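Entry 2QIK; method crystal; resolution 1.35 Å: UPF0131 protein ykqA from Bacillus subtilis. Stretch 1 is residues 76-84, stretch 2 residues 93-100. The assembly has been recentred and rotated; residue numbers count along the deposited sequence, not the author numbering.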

# COMPACT_ATOMS: atom_id res chain seq x y z
N GLN A 76 13.54 20.04 15.64
CA GLN A 76 14.54 21.11 15.59
C GLN A 76 15.47 20.90 14.41
O GLN A 76 15.87 19.80 14.09
CB GLN A 76 15.29 21.15 16.98
CG GLN A 76 14.34 21.69 18.06
CD GLN A 76 14.88 21.64 19.47
OE1 GLN A 76 15.62 20.72 19.84
NE2 GLN A 76 14.53 22.66 20.27
N GLY A 77 15.83 21.97 13.71
CA GLY A 77 16.67 21.80 12.51
C GLY A 77 15.91 21.40 11.24
O GLY A 77 16.52 21.33 10.15
N TYR A 78 14.62 21.13 11.33
CA TYR A 78 13.82 20.87 10.13
C TYR A 78 13.10 22.14 9.77
O TYR A 78 12.77 22.97 10.64
CB TYR A 78 12.81 19.77 10.33
CG TYR A 78 13.34 18.41 10.43
CD1 TYR A 78 12.93 17.45 9.51
CD2 TYR A 78 14.30 18.04 11.39
CE1 TYR A 78 13.41 16.20 9.55
CE2 TYR A 78 14.74 16.76 11.43
CZ TYR A 78 14.30 15.85 10.52
OH TYR A 78 14.72 14.55 10.54
N HIS A 79 12.86 22.27 8.49
CA HIS A 79 12.05 23.34 7.87
C HIS A 79 10.82 22.65 7.22
O HIS A 79 10.73 21.43 7.18
CB HIS A 79 12.83 24.08 6.78
CG HIS A 79 14.03 24.83 7.27
ND1 HIS A 79 13.94 26.05 7.89
CD2 HIS A 79 15.35 24.53 7.22
CE1 HIS A 79 15.15 26.48 8.21
NE2 HIS A 79 16.03 25.57 7.80
N LYS A 80 9.86 23.46 6.79
CA LYS A 80 8.76 22.91 6.11
C LYS A 80 8.39 23.72 4.92
O LYS A 80 8.77 24.89 4.80
CB LYS A 80 7.57 22.72 7.04
CG LYS A 80 6.99 23.96 7.46
CD LYS A 80 6.16 23.64 8.75
CE LYS A 80 5.01 24.57 9.09
NZ LYS A 80 5.34 25.34 10.33
N GLN A 81 7.66 23.06 4.01
CA GLN A 81 7.13 23.70 2.84
C GLN A 81 5.85 22.96 2.47
O GLN A 81 5.47 21.99 3.15
CB GLN A 81 8.13 23.67 1.67
CG GLN A 81 8.45 22.24 1.16
CD GLN A 81 9.15 22.36 -0.17
OE1 GLN A 81 10.34 22.62 -0.22
NE2 GLN A 81 8.37 22.23 -1.26
N THR A 82 5.17 23.34 1.42
CA THR A 82 4.10 22.52 0.88
C THR A 82 4.55 21.82 -0.39
O THR A 82 5.48 22.29 -1.09
CB THR A 82 2.81 23.26 0.62
OG1 THR A 82 3.04 24.38 -0.27
CG2 THR A 82 2.27 23.89 1.87
N VAL A 83 3.90 20.71 -0.70
CA VAL A 83 4.07 19.97 -1.92
C VAL A 83 2.70 19.53 -2.46
O VAL A 83 1.73 19.43 -1.69
CB VAL A 83 4.95 18.74 -1.74
CG1 VAL A 83 6.45 19.10 -1.54
CG2 VAL A 83 4.51 17.88 -0.61
N PHE A 84 2.65 19.25 -3.73
CA PHE A 84 1.53 18.55 -4.34
C PHE A 84 1.68 17.07 -4.12
O PHE A 84 2.71 16.50 -4.46
CB PHE A 84 1.45 18.81 -5.84
CG PHE A 84 0.98 20.17 -6.23
CD1 PHE A 84 -0.30 20.48 -6.19
CD2 PHE A 84 1.87 21.08 -6.72
CE1 PHE A 84 -0.72 21.77 -6.59
CE2 PHE A 84 1.45 22.36 -7.06
CZ PHE A 84 0.20 22.71 -6.98
N ILE A 93 -2.68 19.55 -1.79
CA ILE A 93 -1.53 20.32 -1.34
C ILE A 93 -1.38 20.06 0.17
O ILE A 93 -2.30 20.19 0.94
CB ILE A 93 -1.70 21.82 -1.64
CG1 ILE A 93 -1.77 22.06 -3.15
CG2 ILE A 93 -0.63 22.61 -1.04
CD1 ILE A 93 -2.07 23.44 -3.58
N ALA A 94 -0.17 19.73 0.59
CA ALA A 94 0.11 19.40 1.99
C ALA A 94 1.45 19.92 2.43
O ALA A 94 2.37 20.02 1.66
CB ALA A 94 0.02 17.88 2.18
N LEU A 95 1.56 20.16 3.75
CA LEU A 95 2.82 20.48 4.37
C LEU A 95 3.70 19.25 4.41
O LEU A 95 3.25 18.12 4.51
CB LEU A 95 2.55 20.86 5.81
CG LEU A 95 1.92 22.21 6.00
CD1 LEU A 95 1.42 22.39 7.46
CD2 LEU A 95 2.94 23.34 5.66
N ILE A 96 5.00 19.51 4.42
CA ILE A 96 6.01 18.43 4.56
C ILE A 96 7.20 19.02 5.30
O ILE A 96 7.57 20.17 5.03
CB ILE A 96 6.41 17.83 3.22
CG1 ILE A 96 7.27 16.58 3.38
CG2 ILE A 96 7.06 18.86 2.32
CD1 ILE A 96 7.56 15.86 2.03
N TYR A 97 7.80 18.26 6.22
CA TYR A 97 8.99 18.65 6.95
C TYR A 97 10.20 18.05 6.28
O TYR A 97 10.19 16.92 5.85
CB TYR A 97 8.89 18.18 8.42
CG TYR A 97 7.93 19.00 9.26
CD1 TYR A 97 8.37 20.02 10.06
CD2 TYR A 97 6.57 18.77 9.21
CE1 TYR A 97 7.48 20.80 10.83
CE2 TYR A 97 5.66 19.53 9.96
CZ TYR A 97 6.14 20.58 10.73
OH TYR A 97 5.20 21.24 11.47
N PHE A 98 11.30 18.79 6.33
CA PHE A 98 12.58 18.31 5.73
C PHE A 98 13.74 18.86 6.48
O PHE A 98 13.66 19.95 7.02
CB PHE A 98 12.65 18.69 4.20
CG PHE A 98 12.66 20.19 3.96
CD1 PHE A 98 13.88 20.88 3.81
CD2 PHE A 98 11.46 20.90 3.76
CE1 PHE A 98 13.90 22.24 3.52
CE2 PHE A 98 11.50 22.26 3.52
CZ PHE A 98 12.70 22.93 3.39
N MSE A 99 14.83 18.11 6.53
CA MSE A 99 16.09 18.67 7.06
C MSE A 99 17.03 18.81 5.87
O MSE A 99 17.32 17.77 5.22
CB MSE A 99 16.73 17.72 8.09
CG MSE A 99 16.61 16.18 8.04
SE MSE A 99 18.00 14.79 8.78
CE MSE A 99 17.01 13.42 9.85
N ASN A 100 17.57 19.97 5.58
CA ASN A 100 18.71 20.08 4.59
C ASN A 100 19.96 19.34 5.03
O ASN A 100 20.22 19.21 6.24
CB ASN A 100 19.07 21.54 4.32
CG ASN A 100 20.60 21.75 4.11
OD1 ASN A 100 21.27 22.43 4.91
ND2 ASN A 100 21.13 21.18 3.05

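The two stretches pair as neighbouring antiparallel strands, with 142° between their N-to-C directions and 938 Å² buried between them. Three hydrogen-bonded pairs set the register. His 79 N donates to Phe 98 O (2.9 Å) and Phe 98 N to His 79 O (2.8 Å); Gln 81 N reaches Ile 96 O at 3.1 Å and Ile 96 N reaches Gln 81 O at 2.8 Å; Val 83 N meets Ala 94 O at 2.9 Å and Ala 94 N meets Val 83 O at 3.0 Å. N-H...O angles of 146° to 165° support each assignment. Between these rungs the backbones draw in, the CA atoms of Lys 80 and Tyr 97 lying 4.3 Å apart and those of Thr 82 and Leu 95 4.2 Å. There the CA hydrogens point at carbonyls across the gap, as in Thr 82 CA to Ala 94 O, 3.1 Å.

On the face carrying His 79, Gln 81, Val 83, Ala 94, Ile 96 and Phe 98, the main bump is the Phe 98 ring. Its chi1 of 63° (p) brings its end nearer the other strand than its CA-to-CB bond suggests. His 79 CB covers one ring face, 4.0 Å from the Phe 98 ring centroid and 27° off the normal, while Gln 81 CG approaches Phe 98 CE2 obliquely at 3.9 Å. The ring thus reaches past its bridge partner toward the next side chain on that face. Further along, Val 83 CG1 packs against Ile 96 CG2 at 3.9 Å, a diagonal contact that leaves the small Ala 94 directly across from Val 83.

The face with Lys 80 and Tyr 97 pairs a flexible chain with a flat ring. Lys 80 CB stands 4.2 Å from the Tyr 97 ring centroid, only 13° off the normal, and Lys 80 CD comes within 3.6 Å of Tyr 97 CZ, so the aliphatic part of the lysine lies along the ring. Its NZ is hydrogen-bonded elsewhere in the structure. At the far end of this face, Phe 84 CE1 touches Ile 93 CG1 at 3.6 Å, obliquely to the ring.

Beyond the last rung, selenomethionine Met 99 covers one face of the Tyr 78 ring: Met 99 CB is 3.8 Å from the Tyr 78 ring centroid and 6° off the normal, and Met 99 CG is 3.4 Å from Tyr 78 CZ. The modelled separation of Tyr 78 OH and Met 99 CE, 2.6 Å, is a clash and carries no weight as an interaction.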